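Local coordinates for hypothetical protein Atu2144 (Agrobacterium tumefaciens, PDB 2ODF) that is of unknown function but probably hydrolyses N-formyl-L-glutamate or a related N-acylated compound, as N-formylglutamate amidohydrolases do, at residues Lys14-Glu19 with Thr76-Arg81; Cys31-Ala36 with Val86-Arg91; Arg67-Lys72 with Ala239-Leu244. All blocks are in the same frame, centred on the assembly; numbering follows the deposited sequence.

Contact 1 of 3, residues Lys14-Glu19 with Thr76-Arg81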
ATOM      1  N   LYS A  14      11.613 -11.604   8.735  1.00 23.38           N
ATOM      2  CA  LYS A  14      10.356 -11.003   8.400  1.00 22.57           C
ATOM      3  C   LYS A  14      10.309  -9.489   8.736  1.00 21.01           C
ATOM      4  O   LYS A  14      11.036  -9.004   9.590  1.00 20.32           O
ATOM      5  CB  LYS A  14       9.267 -11.824   9.096  1.00 23.57           C
ATOM      6  CG  LYS A  14       8.120 -11.027   9.646  1.00 26.21           C
ATOM      7  CD  LYS A  14       6.905 -11.070   8.729  1.00 28.01           C
ATOM      8  CE  LYS A  14       6.058  -9.862   8.787  1.00 20.45           C
ATOM      9  NZ  LYS A  14       4.677 -10.319   8.891  1.00 30.64           N
ATOM     10  N   ALA A  15       9.484  -8.741   8.008  1.00 20.07           N
ATOM     11  CA  ALA A  15       9.338  -7.298   8.224  1.00 19.72           C
ATOM     12  C   ALA A  15       8.974  -6.927   9.668  1.00 18.75           C
ATOM     13  O   ALA A  15       9.466  -5.968  10.201  1.00 18.89           O
ATOM     14  CB  ALA A  15       8.266  -6.718   7.259  1.00 18.34           C
ATOM     15  N   VAL A  16       8.088  -7.699  10.277  1.00 19.06           N
ATOM     16  CA  VAL A  16       7.433  -7.315  11.532  1.00 19.15           C
ATOM     17  C   VAL A  16       7.897  -8.214  12.669  1.00 19.10           C
ATOM     18  O   VAL A  16       7.934  -9.416  12.518  1.00 18.34           O
ATOM     19  CB  VAL A  16       5.901  -7.405  11.443  1.00 19.34           C
ATOM     20  CG1 VAL A  16       5.262  -6.855  12.730  1.00 19.63           C
ATOM     21  CG2 VAL A  16       5.364  -6.645  10.198  1.00 20.69           C
ATOM     22  N   GLY A  17       8.336  -7.599  13.768  1.00 19.13           N
ATOM     23  CA  GLY A  17       8.642  -8.301  15.000  1.00 19.37           C
ATOM     24  C   GLY A  17       7.533  -8.127  16.015  1.00 19.17           C
ATOM     25  O   GLY A  17       6.901  -7.066  16.082  1.00 17.80           O
ATOM     26  N   VAL A  18       7.242  -9.176  16.773  1.00 19.58           N
ATOM     27  CA  VAL A  18       6.269  -9.049  17.861  1.00 19.89           C
ATOM     28  C   VAL A  18       6.871  -9.747  19.063  1.00 20.85           C
ATOM     29  O   VAL A  18       7.351 -10.869  18.937  1.00 19.74           O
ATOM     30  CB  VAL A  18       4.885  -9.641  17.520  1.00 20.58           C
ATOM     31  CG1 VAL A  18       3.941  -9.621  18.764  1.00 19.83           C
ATOM     32  CG2 VAL A  18       4.246  -8.895  16.335  1.00 20.86           C
ATOM     33  N   GLU A  19       6.882  -9.053  20.184  1.00 20.36           N
ATOM     34  CA  GLU A  19       7.373  -9.581  21.422  1.00 21.82           C
ATOM     35  C   GLU A  19       6.299  -9.499  22.493  1.00 21.67           C
ATOM     36  O   GLU A  19       5.494  -8.627  22.486  1.00 20.87           O
ATOM     37  CB  GLU A  19       8.663  -8.895  21.830  1.00 22.15           C
ATOM     38  CG  GLU A  19       9.879  -9.308  21.002  1.00 24.03           C
ATOM     39  CD  GLU A  19      11.106  -8.470  21.305  1.00 25.68           C
ATOM     40  OE1 GLU A  19      11.075  -7.717  22.264  1.00 29.67           O
ATOM     41  OE2 GLU A  19      12.099  -8.581  20.597  1.00 29.14           O
ATOM     42  N   THR A  76       2.484  -6.329  25.026  1.00 19.09           N
ATOM     43  CA  THR A  76       2.887  -6.673  23.677  1.00 18.05           C
ATOM     44  C   THR A  76       3.581  -5.491  22.974  1.00 18.35           C
ATOM     45  O   THR A  76       3.203  -4.315  23.128  1.00 16.79           O
ATOM     46  CB  THR A  76       1.664  -7.109  22.876  1.00 18.99           C
ATOM     47  OG1 THR A  76       1.080  -8.246  23.511  1.00 16.97           O
ATOM     48  CG2 THR A  76       2.020  -7.431  21.414  1.00 18.64           C
ATOM     49  N   LEU A  77       4.604  -5.837  22.203  1.00 17.21           N
ATOM     50  CA  LEU A  77       5.385  -4.867  21.443  1.00 17.70           C
ATOM     51  C   LEU A  77       5.431  -5.327  20.003  1.00 17.26           C
ATOM     52  O   LEU A  77       5.854  -6.443  19.741  1.00 18.23           O
ATOM     53  CB  LEU A  77       6.801  -4.748  21.970  1.00 17.09           C
ATOM     54  CG  LEU A  77       7.855  -4.001  21.151  1.00 16.92           C
ATOM     55  CD1 LEU A  77       7.437  -2.564  20.881  1.00 13.09           C
ATOM     56  CD2 LEU A  77       9.189  -4.065  21.894  1.00 18.14           C
ATOM     57  N   VAL A  78       4.978  -4.466  19.104  1.00 17.61           N
ATOM     58  CA  VAL A  78       5.064  -4.681  17.660  1.00 17.39           C
ATOM     59  C   VAL A  78       6.049  -3.684  17.106  1.00 17.60           C
ATOM     60  O   VAL A  78       5.927  -2.480  17.348  1.00 16.70           O
ATOM     61  CB  VAL A  78       3.728  -4.487  16.953  1.00 17.36           C
ATOM     62  CG1 VAL A  78       3.872  -4.797  15.436  1.00 16.13           C
ATOM     63  CG2 VAL A  78       2.666  -5.358  17.591  1.00 18.73           C
ATOM     64  N   TYR A  79       7.031  -4.187  16.360  1.00 17.54           N
ATOM     65  CA  TYR A  79       8.081  -3.334  15.853  1.00 18.08           C
ATOM     66  C   TYR A  79       8.473  -3.734  14.417  1.00 18.08           C
ATOM     67  O   TYR A  79       8.277  -4.880  13.978  1.00 17.87           O
ATOM     68  CB  TYR A  79       9.268  -3.284  16.806  1.00 18.16           C
ATOM     69  CG  TYR A  79      10.066  -4.560  16.931  1.00 19.35           C
ATOM     70  CD1 TYR A  79       9.639  -5.593  17.774  1.00 20.41           C
ATOM     71  CD2 TYR A  79      11.250  -4.732  16.242  1.00 20.09           C
ATOM     72  CE1 TYR A  79      10.362  -6.764  17.902  1.00 19.67           C
ATOM     73  CE2 TYR A  79      11.996  -5.919  16.380  1.00 20.79           C
ATOM     74  CZ  TYR A  79      11.535  -6.925  17.205  1.00 19.94           C
ATOM     75  OH  TYR A  79      12.248  -8.113  17.344  1.00 20.79           O
ATOM     76  N   GLN A  80       8.983  -2.745  13.706  1.00 18.42           N
ATOM     77  CA  GLN A  80       9.452  -2.895  12.334  1.00 18.80           C
ATOM     78  C   GLN A  80      10.914  -3.284  12.367  1.00 18.93           C
ATOM     79  O   GLN A  80      11.715  -2.648  13.073  1.00 19.72           O
ATOM     80  CB  GLN A  80       9.201  -1.549  11.647  1.00 19.72           C
ATOM     81  CG  GLN A  80       9.578  -1.365  10.227  1.00 20.06           C
ATOM     82  CD  GLN A  80       9.191  -2.495   9.268  1.00 21.01           C
ATOM     83  OE1 GLN A  80       8.035  -2.624   8.817  1.00 22.06           O
ATOM     84  NE2 GLN A  80      10.180  -3.246   8.882  1.00 14.65           N
ATOM     85  N   ARG A  81      11.266  -4.342  11.639  1.00 18.88           N
ATOM     86  CA  ARG A  81      12.635  -4.870  11.656  1.00 18.56           C
ATOM     87  C   ARG A  81      13.596  -4.253  10.621  1.00 18.50           C
ATOM     88  O   ARG A  81      14.767  -4.580  10.624  1.00 17.74           O
ATOM     89  CB  ARG A  81      12.590  -6.400  11.535  1.00 18.49           C
ATOM     90  CG  ARG A  81      11.858  -7.033  12.717  1.00 19.09           C
ATOM     91  CD  ARG A  81      11.897  -8.521  12.711  1.00 19.42           C
ATOM     92  NE  ARG A  81      13.248  -9.035  12.903  1.00 20.52           N
ATOM     93  CZ  ARG A  81      14.016  -9.519  11.936  1.00 22.57           C
ATOM     94  NH1 ARG A  81      13.576  -9.573  10.681  1.00 22.44           N
ATOM     95  NH2 ARG A  81      15.240  -9.957  12.235  1.00 20.60           N
TER
HETATM   96  O   HOH W   1      12.172 -10.886  18.953  1.00 43.02           O
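Gly-17 and Tyr-79 face each other as a hydrogen-bonded antiparallel pair: Gly-17 N gives to Tyr-79 O (2.7 Å), and Tyr-79 N returns a bond to Gly-17 O (2.9 Å). Glu-19 and Leu-77 repeat this exchange two residues on, while Arg-81 N continues the ladder beyond the strands by donating to Ala-15 O (2.8 Å). Strand 16-19 is thus added antiparallel at the margin of the mixed sheet, outside strand 77-80, which on its other side bonds through Val-78 to Leu-29 and Cys-31. Arg-81 also turns its side chain back, the bend at chi3 (66°) setting the direction of NE; NH1 donates to Lys-14 O over 2.8 Å, with that oxygen in the guanidinium plane at its edge, and to Glu-12 O. On the sheet face that carries Tyr-79, CG of that tyrosine sits between its backbone N and carbonyl carbon (chi1 69°), and the phenol ring lies against the neighbouring strand. Gly-17 CA meets one ring face in a CH-pi contact, 3.9 Å from the centroid; with no side chain, Gly-17 leaves that place to the ring. The Glu-19 carboxylate is steeply inclined to the ring. Its OE2 forms a salt bridge with Arg-67 of helix 62-73 and accepts from a water, 2.8 Å from OE2, that also bonds Tyr-79 OH. On the reverse face Val-16 CG1 meets Val-78 CG1 at 3.7 Å, and Val-78 packs on helix 116-143. The contact depends chiefly on backbone bonding, while Glu-19 ties the marginal strand to helix 62-73 and Arg-81 ties the end of strand 77-80 to the chain leading into strand 16-19.

Contact 2 of 3, residues Cys31-Ala36 with Val86-Arg91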
ATOM      1  N   CYS A  31       6.638   0.410  17.720  1.00 15.63           N
ATOM      2  CA  CYS A  31       7.904   1.077  17.429  1.00 15.29           C
ATOM      3  C   CYS A  31       8.241   0.959  15.945  1.00 15.49           C
ATOM      4  O   CYS A  31       8.852  -0.017  15.505  1.00 15.26           O
ATOM      5  CB  CYS A  31       9.025   0.482  18.301  1.00 14.46           C
ATOM      6  SG  CYS A  31      10.496   1.467  18.270  1.00 17.52           S
ATOM      7  N   GLU A  32       7.809   1.963  15.175  1.00 15.45           N
ATOM      8  CA  GLU A  32       8.001   1.988  13.725  1.00 16.30           C
ATOM      9  C   GLU A  32       9.479   2.198  13.316  1.00 16.88           C
ATOM     10  O   GLU A  32       9.929   1.667  12.296  1.00 16.76           O
ATOM     11  CB  GLU A  32       7.145   3.079  13.089  1.00 16.62           C
ATOM     12  CG  GLU A  32       5.676   3.063  13.439  1.00 17.70           C
ATOM     13  CD  GLU A  32       5.363   3.997  14.565  1.00 19.72           C
ATOM     14  OE1 GLU A  32       6.066   3.922  15.592  1.00 18.83           O
ATOM     15  OE2 GLU A  32       4.423   4.799  14.435  1.00 22.55           O
ATOM     16  N   HIS A  33      10.238   2.916  14.141  1.00 17.07           N
ATOM     17  CA  HIS A  33      11.630   3.252  13.810  1.00 16.66           C
ATOM     18  C   HIS A  33      12.643   2.469  14.618  1.00 16.21           C
ATOM     19  O   HIS A  33      13.733   2.957  14.904  1.00 15.83           O
ATOM     20  CB  HIS A  33      11.868   4.764  13.947  1.00 17.80           C
ATOM     21  CG  HIS A  33      10.970   5.601  13.083  1.00 16.57           C
ATOM     22  ND1 HIS A  33      10.706   6.922  13.353  1.00 18.37           N
ATOM     23  CD2 HIS A  33      10.237   5.290  11.983  1.00 16.36           C
ATOM     24  CE1 HIS A  33       9.876   7.407  12.442  1.00 18.74           C
ATOM     25  NE2 HIS A  33       9.560   6.431  11.607  1.00 18.18           N
ATOM     26  N   ALA A  34      12.294   1.217  14.905  1.00 15.92           N
ATOM     27  CA  ALA A  34      13.000   0.342  15.820  1.00 16.08           C
ATOM     28  C   ALA A  34      14.369  -0.082  15.306  1.00 16.00           C
ATOM     29  O   ALA A  34      15.284  -0.309  16.102  1.00 16.72           O
ATOM     30  CB  ALA A  34      12.150  -0.936  16.075  1.00 14.63           C
ATOM     31  N   SER A  35      14.491  -0.222  13.986  1.00 15.63           N
ATOM     32  CA  SER A  35      15.645  -0.916  13.397  1.00 16.70           C
ATOM     33  C   SER A  35      16.264  -0.196  12.216  1.00 16.79           C
ATOM     34  O   SER A  35      15.573   0.318  11.352  1.00 17.35           O
ATOM     35  CB  SER A  35      15.253  -2.339  12.995  1.00 16.67           C
ATOM     36  OG  SER A  35      16.345  -2.968  12.319  1.00 20.29           O
ATOM     37  N   ALA A  36      17.590  -0.201  12.189  1.00 17.26           N
ATOM     38  CA  ALA A  36      18.382   0.470  11.172  1.00 17.30           C
ATOM     39  C   ALA A  36      18.735  -0.456  10.000  1.00 17.65           C
ATOM     40  O   ALA A  36      19.361  -0.007   9.028  1.00 17.76           O
ATOM     41  CB  ALA A  36      19.642   1.008  11.809  1.00 17.04           C
ATOM     42  N   VAL A  86      13.983   2.843   4.000  1.00 16.54           N
ATOM     43  CA  VAL A  86      13.361   2.075   2.944  1.00 17.44           C
ATOM     44  C   VAL A  86      11.854   2.386   2.879  1.00 17.72           C
ATOM     45  O   VAL A  86      11.308   2.704   1.821  1.00 17.41           O
ATOM     46  CB  VAL A  86      13.623   0.556   3.088  1.00 18.14           C
ATOM     47  CG1 VAL A  86      12.990  -0.207   1.902  1.00 17.13           C
ATOM     48  CG2 VAL A  86      15.138   0.293   3.105  1.00 16.85           C
ATOM     49  N   TYR A  87      11.195   2.344   4.030  1.00 17.13           N
ATOM     50  CA  TYR A  87       9.799   2.771   4.124  1.00 16.62           C
ATOM     51  C   TYR A  87       9.562   3.249   5.554  1.00 16.57           C
ATOM     52  O   TYR A  87       9.761   2.474   6.512  1.00 17.86           O
ATOM     53  CB  TYR A  87       8.782   1.661   3.737  1.00 16.24           C
ATOM     54  CG  TYR A  87       7.402   2.257   3.558  1.00 16.49           C
ATOM     55  CD1 TYR A  87       6.711   2.782   4.650  1.00 17.87           C
ATOM     56  CD2 TYR A  87       6.818   2.388   2.303  1.00 17.47           C
ATOM     57  CE1 TYR A  87       5.482   3.404   4.495  1.00 16.77           C
ATOM     58  CE2 TYR A  87       5.576   2.998   2.152  1.00 16.12           C
ATOM     59  CZ  TYR A  87       4.920   3.526   3.265  1.00 16.55           C
ATOM     60  OH  TYR A  87       3.692   4.178   3.165  1.00 14.82           O
ATOM     61  N   ASP A  88       9.143   4.505   5.699  1.00 16.22           N
ATOM     62  CA  ASP A  88       8.801   5.061   7.008  1.00 15.71           C
ATOM     63  C   ASP A  88       7.376   4.646   7.339  1.00 15.50           C
ATOM     64  O   ASP A  88       6.416   5.219   6.835  1.00 14.59           O
ATOM     65  CB  ASP A  88       8.944   6.591   7.027  1.00 15.37           C
ATOM     66  CG  ASP A  88       8.802   7.172   8.432  1.00 16.47           C
ATOM     67  OD1 ASP A  88       8.176   6.508   9.296  1.00 18.82           O
ATOM     68  OD2 ASP A  88       9.326   8.278   8.668  1.00 18.99           O
ATOM     69  N   CYS A  89       7.249   3.624   8.178  1.00 15.87           N
ATOM     70  CA  CYS A  89       5.933   3.052   8.466  1.00 16.21           C
ATOM     71  C   CYS A  89       5.006   4.004   9.223  1.00 16.75           C
ATOM     72  O   CYS A  89       3.818   3.718   9.359  1.00 18.05           O
ATOM     73  CB  CYS A  89       6.082   1.738   9.190  1.00 16.35           C
ATOM     74  SG  CYS A  89       6.593   0.431   8.109  1.00 19.52           S
ATOM     75  N   ASN A  90       5.532   5.128   9.698  1.00 16.03           N
ATOM     76  CA  ASN A  90       4.692   6.169  10.283  1.00 16.76           C
ATOM     77  C   ASN A  90       4.273   7.197   9.226  1.00 15.50           C
ATOM     78  O   ASN A  90       3.964   8.316   9.569  1.00 15.37           O
ATOM     79  CB  ASN A  90       5.421   6.892  11.441  1.00 16.77           C
ATOM     80  CG  ASN A  90       4.462   7.684  12.347  1.00 17.04           C
ATOM     81  OD1 ASN A  90       3.278   7.383  12.430  1.00 17.34           O
ATOM     82  ND2 ASN A  90       4.992   8.667  13.051  1.00 19.05           N
ATOM     83  N   ARG A  91       4.276   6.809   7.949  1.00 15.82           N
ATOM     84  CA  ARG A  91       3.832   7.669   6.843  1.00 16.49           C
ATOM     85  C   ARG A  91       3.006   6.864   5.827  1.00 16.29           C
ATOM     86  O   ARG A  91       3.351   5.723   5.542  1.00 15.11           O
ATOM     87  CB  ARG A  91       5.022   8.240   6.102  1.00 17.06           C
ATOM     88  CG  ARG A  91       5.880   9.180   6.933  1.00 18.33           C
ATOM     89  CD  ARG A  91       5.191  10.472   7.326  1.00 21.49           C
ATOM     90  NE  ARG A  91       6.185  11.281   8.014  1.00 22.10           N
ATOM     91  CZ  ARG A  91       6.253  12.606   8.039  1.00 29.02           C
ATOM     92  NH1 ARG A  91       5.388  13.387   7.404  1.00 29.42           N
ATOM     93  NH2 ARG A  91       7.257  13.160   8.716  1.00 32.27           N
TER
HETATM   94  O   HOH W   2       9.551   2.537   9.647  1.00 17.11           O
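A buried loop-to-loop contact, carried by the histidine-carboxylate bond of His-33 and Asp-88, joins the turn that follows strand 27-31 to the loop that follows strand 77-80. His-33 NE2 donates to Asp-88 OD1 over 2.7 Å at 166°. The oxygen lies in the plane of the imidazole, at its edge, yet the donor stands well above the carboxylate plane, the ring and carboxylate being 68° apart. From the opposite face of that carboxylate Asn-90 N reaches the same OD1 (3.0 Å), closing an Asx turn within a type I turn from Asp-88 to Arg-91. OD2 forms a salt bridge with Arg-84, which leaves the carboxylate fixed at both oxygens. The imidazole is held too: ND1 has a weak bond to Asp-59, and the ring meets His-154 of strand 149-156 edge-to-face. Strands 27-31, 77-80 and 149-156 run parallel in the central sheet, and the two loops leave the C-terminal ends of the first two, where alpha/beta enzymes commonly place their active sites; a similar role is possible in this N-formylglutamate amidohydrolase relative, whose clan contains zinc exopeptidases. A water links the backbones, 2.8 Å from Glu-32 O and 2.9 Å from Cys-89 N. The Glu-32 chain bends at chi2 (96°), which swings CD round; OE2 lies 3.5 Å from Asn-90 OD1. Both are acceptors, and Thr-209 serves them, its OG1 bonding OE2 and its N bonding OD1. Asn-90 ND2 bonds Val-206 O. Nearer the backbones, Glu-32 CB and Cys-89 CB approach to 4.3 Å.

Contact 3 of 3, residues Arg67-Lys72 with Ala239-Leu244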
ATOM      1  N   ARG A  67      11.277  -2.252  24.636  1.00 17.55           N
ATOM      2  CA  ARG A  67      11.449  -3.548  25.246  1.00 17.81           C
ATOM      3  C   ARG A  67      11.335  -3.506  26.770  1.00 17.33           C
ATOM      4  O   ARG A  67      10.681  -4.310  27.341  1.00 17.29           O
ATOM      5  CB  ARG A  67      12.734  -4.207  24.777  1.00 18.34           C
ATOM      6  CG  ARG A  67      12.720  -4.635  23.343  1.00 21.16           C
ATOM      7  CD  ARG A  67      13.971  -5.271  22.921  1.00 28.50           C
ATOM      8  NE  ARG A  67      13.712  -6.051  21.749  1.00 30.48           N
ATOM      9  CZ  ARG A  67      14.539  -6.181  20.744  1.00 28.85           C
ATOM     10  NH1 ARG A  67      15.696  -5.590  20.763  1.00 31.21           N
ATOM     11  NH2 ARG A  67      14.201  -6.922  19.729  1.00 27.66           N
ATOM     12  N   LEU A  68      11.971  -2.509  27.355  1.00 17.46           N
ATOM     13  CA  LEU A  68      11.949  -2.357  28.809  1.00 17.82           C
ATOM     14  C   LEU A  68      10.541  -2.058  29.271  1.00 18.07           C
ATOM     15  O   LEU A  68      10.084  -2.633  30.255  1.00 18.12           O
ATOM     16  CB  LEU A  68      12.921  -1.286  29.267  1.00 17.27           C
ATOM     17  CG  LEU A  68      14.385  -1.620  29.043  1.00 18.11           C
ATOM     18  CD1 LEU A  68      15.206  -0.449  29.516  1.00 19.07           C
ATOM     19  CD2 LEU A  68      14.805  -2.907  29.748  1.00 20.49           C
ATOM     20  N   LEU A  69       9.841  -1.181  28.559  1.00 18.07           N
ATOM     21  CA  LEU A  69       8.413  -0.934  28.812  1.00 18.28           C
ATOM     22  C   LEU A  69       7.500  -2.152  28.612  1.00 18.31           C
ATOM     23  O   LEU A  69       6.492  -2.292  29.283  1.00 18.00           O
ATOM     24  CB  LEU A  69       7.918   0.254  27.955  1.00 18.57           C
ATOM     25  CG  LEU A  69       8.506   1.628  28.287  1.00 19.58           C
ATOM     26  CD1 LEU A  69       8.051   2.677  27.295  1.00 19.17           C
ATOM     27  CD2 LEU A  69       8.098   2.038  29.717  1.00 19.64           C
ATOM     28  N   SER A  70       7.848  -3.029  27.682  1.00 18.88           N
ATOM     29  CA  SER A  70       7.107  -4.264  27.448  1.00 19.93           C
ATOM     30  C   SER A  70       7.134  -5.175  28.706  1.00 20.67           C
ATOM     31  O   SER A  70       6.109  -5.767  29.077  1.00 20.88           O
ATOM     32  CB  SER A  70       7.688  -4.965  26.219  1.00 19.87           C
ATOM     33  OG  SER A  70       7.044  -6.199  25.962  1.00 20.54           O
ATOM     34  N   GLU A  71       8.289  -5.232  29.353  1.00 22.17           N
ATOM     35  CA  GLU A  71       8.500  -5.935  30.636  1.00 23.90           C
ATOM     36  C   GLU A  71       7.715  -5.229  31.754  1.00 23.95           C
ATOM     37  O   GLU A  71       6.931  -5.854  32.452  1.00 24.33           O
ATOM     38  CB  GLU A  71      10.006  -5.969  30.988  1.00 25.02           C
ATOM     39  CG  GLU A  71      10.892  -6.788  30.017  1.00 28.61           C
ATOM     40  CD  GLU A  71      12.426  -6.410  29.990  1.00 30.02           C
ATOM     41  OE1 GLU A  71      13.048  -6.090  31.054  1.00 35.98           O
ATOM     42  OE2 GLU A  71      13.018  -6.468  28.870  1.00 37.87           O
ATOM     43  N   LYS A  72       7.908  -3.925  31.900  1.00 23.07           N
ATOM     44  CA  LYS A  72       7.274  -3.184  32.988  1.00 23.57           C
ATOM     45  C   LYS A  72       5.746  -3.139  32.901  1.00 23.45           C
ATOM     46  O   LYS A  72       5.077  -3.254  33.914  1.00 22.36           O
ATOM     47  CB  LYS A  72       7.830  -1.765  33.065  1.00 24.02           C
ATOM     48  CG  LYS A  72       9.329  -1.742  33.391  1.00 23.39           C
ATOM     49  CD  LYS A  72       9.843  -0.356  33.397  1.00 24.74           C
ATOM     50  CE  LYS A  72      11.355  -0.311  33.685  1.00 25.81           C
ATOM     51  NZ  LYS A  72      11.632  -0.619  35.105  1.00 27.86           N
ATOM     52  N   ALA A 239      16.526   3.750  33.162  1.00 19.87           N
ATOM     53  CA  ALA A 239      16.092   4.918  33.906  1.00 19.35           C
ATOM     54  C   ALA A 239      14.861   5.564  33.249  1.00 18.96           C
ATOM     55  O   ALA A 239      13.827   5.737  33.864  1.00 18.05           O
ATOM     56  CB  ALA A 239      17.250   5.934  34.033  1.00 19.52           C
ATOM     57  N   ILE A 240      14.989   5.923  31.987  1.00 18.39           N
ATOM     58  CA  ILE A 240      13.903   6.576  31.258  1.00 18.86           C
ATOM     59  C   ILE A 240      12.667   5.671  31.171  1.00 19.13           C
ATOM     60  O   ILE A 240      11.516   6.164  31.282  1.00 19.38           O
ATOM     61  CB  ILE A 240      14.376   7.065  29.858  1.00 19.13           C
ATOM     62  CG1 ILE A 240      15.264   8.322  29.999  1.00 20.35           C
ATOM     63  CG2 ILE A 240      13.173   7.340  28.914  1.00 17.81           C
ATOM     64  CD1 ILE A 240      14.532   9.582  30.602  1.00 18.63           C
ATOM     65  N   ALA A 241      12.878   4.366  30.988  1.00 19.24           N
ATOM     66  CA  ALA A 241      11.760   3.404  30.985  1.00 19.16           C
ATOM     67  C   ALA A 241      11.000   3.391  32.321  1.00 19.59           C
ATOM     68  O   ALA A 241       9.772   3.266  32.349  1.00 17.77           O
ATOM     69  CB  ALA A 241      12.251   1.996  30.651  1.00 19.61           C
ATOM     70  N   GLY A 242      11.732   3.499  33.432  1.00 19.66           N
ATOM     71  CA  GLY A 242      11.090   3.606  34.746  1.00 19.42           C
ATOM     72  C   GLY A 242      10.331   4.908  34.922  1.00 19.32           C
ATOM     73  O   GLY A 242       9.216   4.907  35.447  1.00 20.75           O
ATOM     74  N   PHE A 243      10.921   6.019  34.495  1.00 19.30           N
ATOM     75  CA  PHE A 243      10.240   7.304  34.552  1.00 19.44           C
ATOM     76  C   PHE A 243       8.886   7.240  33.846  1.00 19.52           C
ATOM     77  O   PHE A 243       7.880   7.731  34.347  1.00 19.60           O
ATOM     78  CB  PHE A 243      11.084   8.405  33.912  1.00 19.83           C
ATOM     79  CG  PHE A 243      10.389   9.723  33.869  1.00 19.07           C
ATOM     80  CD1 PHE A 243      10.382  10.548  34.983  1.00 19.88           C
ATOM     81  CD2 PHE A 243       9.711  10.125  32.737  1.00 19.16           C
ATOM     82  CE1 PHE A 243       9.710  11.755  34.970  1.00 20.18           C
ATOM     83  CE2 PHE A 243       9.038  11.342  32.702  1.00 20.41           C
ATOM     84  CZ  PHE A 243       9.035  12.160  33.823  1.00 20.10           C
ATOM     85  N   LEU A 244       8.893   6.667  32.643  1.00 19.53           N
ATOM     86  CA  LEU A 244       7.709   6.639  31.793  1.00 19.28           C
ATOM     87  C   LEU A 244       6.686   5.630  32.303  1.00 19.42           C
ATOM     88  O   LEU A 244       5.495   5.857  32.172  1.00 18.86           O
ATOM     89  CB  LEU A 244       8.099   6.304  30.352  1.00 19.08           C
ATOM     90  CG  LEU A 244       8.844   7.368  29.553  1.00 17.01           C
ATOM     91  CD1 LEU A 244       9.372   6.745  28.239  1.00 16.84           C
ATOM     92  CD2 LEU A 244       7.955   8.598  29.244  1.00 17.01           C
TER
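The backbone bond from Lys-72 N to Leu-68 O, 3.0 Å long, spaces by one helical turn two residues that both touch Ala-241. Leu-68 comes with its CB, 3.6 Å from Ala-241 CB. From the next turn the Lys-72 chain stretches out as far as CE, which lies 3.9 Å from the same methyl group and 3.8 Å from Gly-242 N; CD and CE, the aliphatic part of the lysine, do the packing, and chi4 (-73°) turns only NZ out of the extended line. Leu-69 enters from the side nearer the sheet and sets CD2 3.4 Å from Ala-241 O and 4.3 Å from Leu-244 CB. The two helices, 62-73 and 234-256, lie against the same face of the mixed sheet in an alpha/beta/alpha fold: the first belongs to the beta-alpha-beta crossover from strand 27-31 to strand 77-80, and the second follows strand 220-227, on which Leu-244 rests through Ile-224 and Ile-226. The axes of segments 67-72 and 239-244 cross at -46° and approach to 9.3 Å, a spacing that the small Ala-241, its CB directed at the other helix, permits. On helix 234-256, Leu-68 also touches Gln-237, before the segment, and Lys-72 touches His-245, just after it.

How the contacts relate
Along the chain the segments come in the order 14-19, 31-36, 67-72, 76-81, 86-91 and 239-244, so all three contacts interleave. Contacts 1 and 2 have centres 11 Å apart and touch directly: Arg-81 O probably accepts from Ser-35 OG, and Gln-80 CB packs 3.4 Å from Glu-32 O. Contact 3 is centred 18 Å from contact 1, to which Arg-67 connects it, by its salt bridge with Glu-19 and by packing on Leu-77, where helix 62-73 leads into strand 77-80. Contacts 2 and 3 do not touch, their nearest atoms being about 7 Å apart. Together they join the sheet margin, the buried loops beyond the strand ends and the helical layer into one alpha/beta domain.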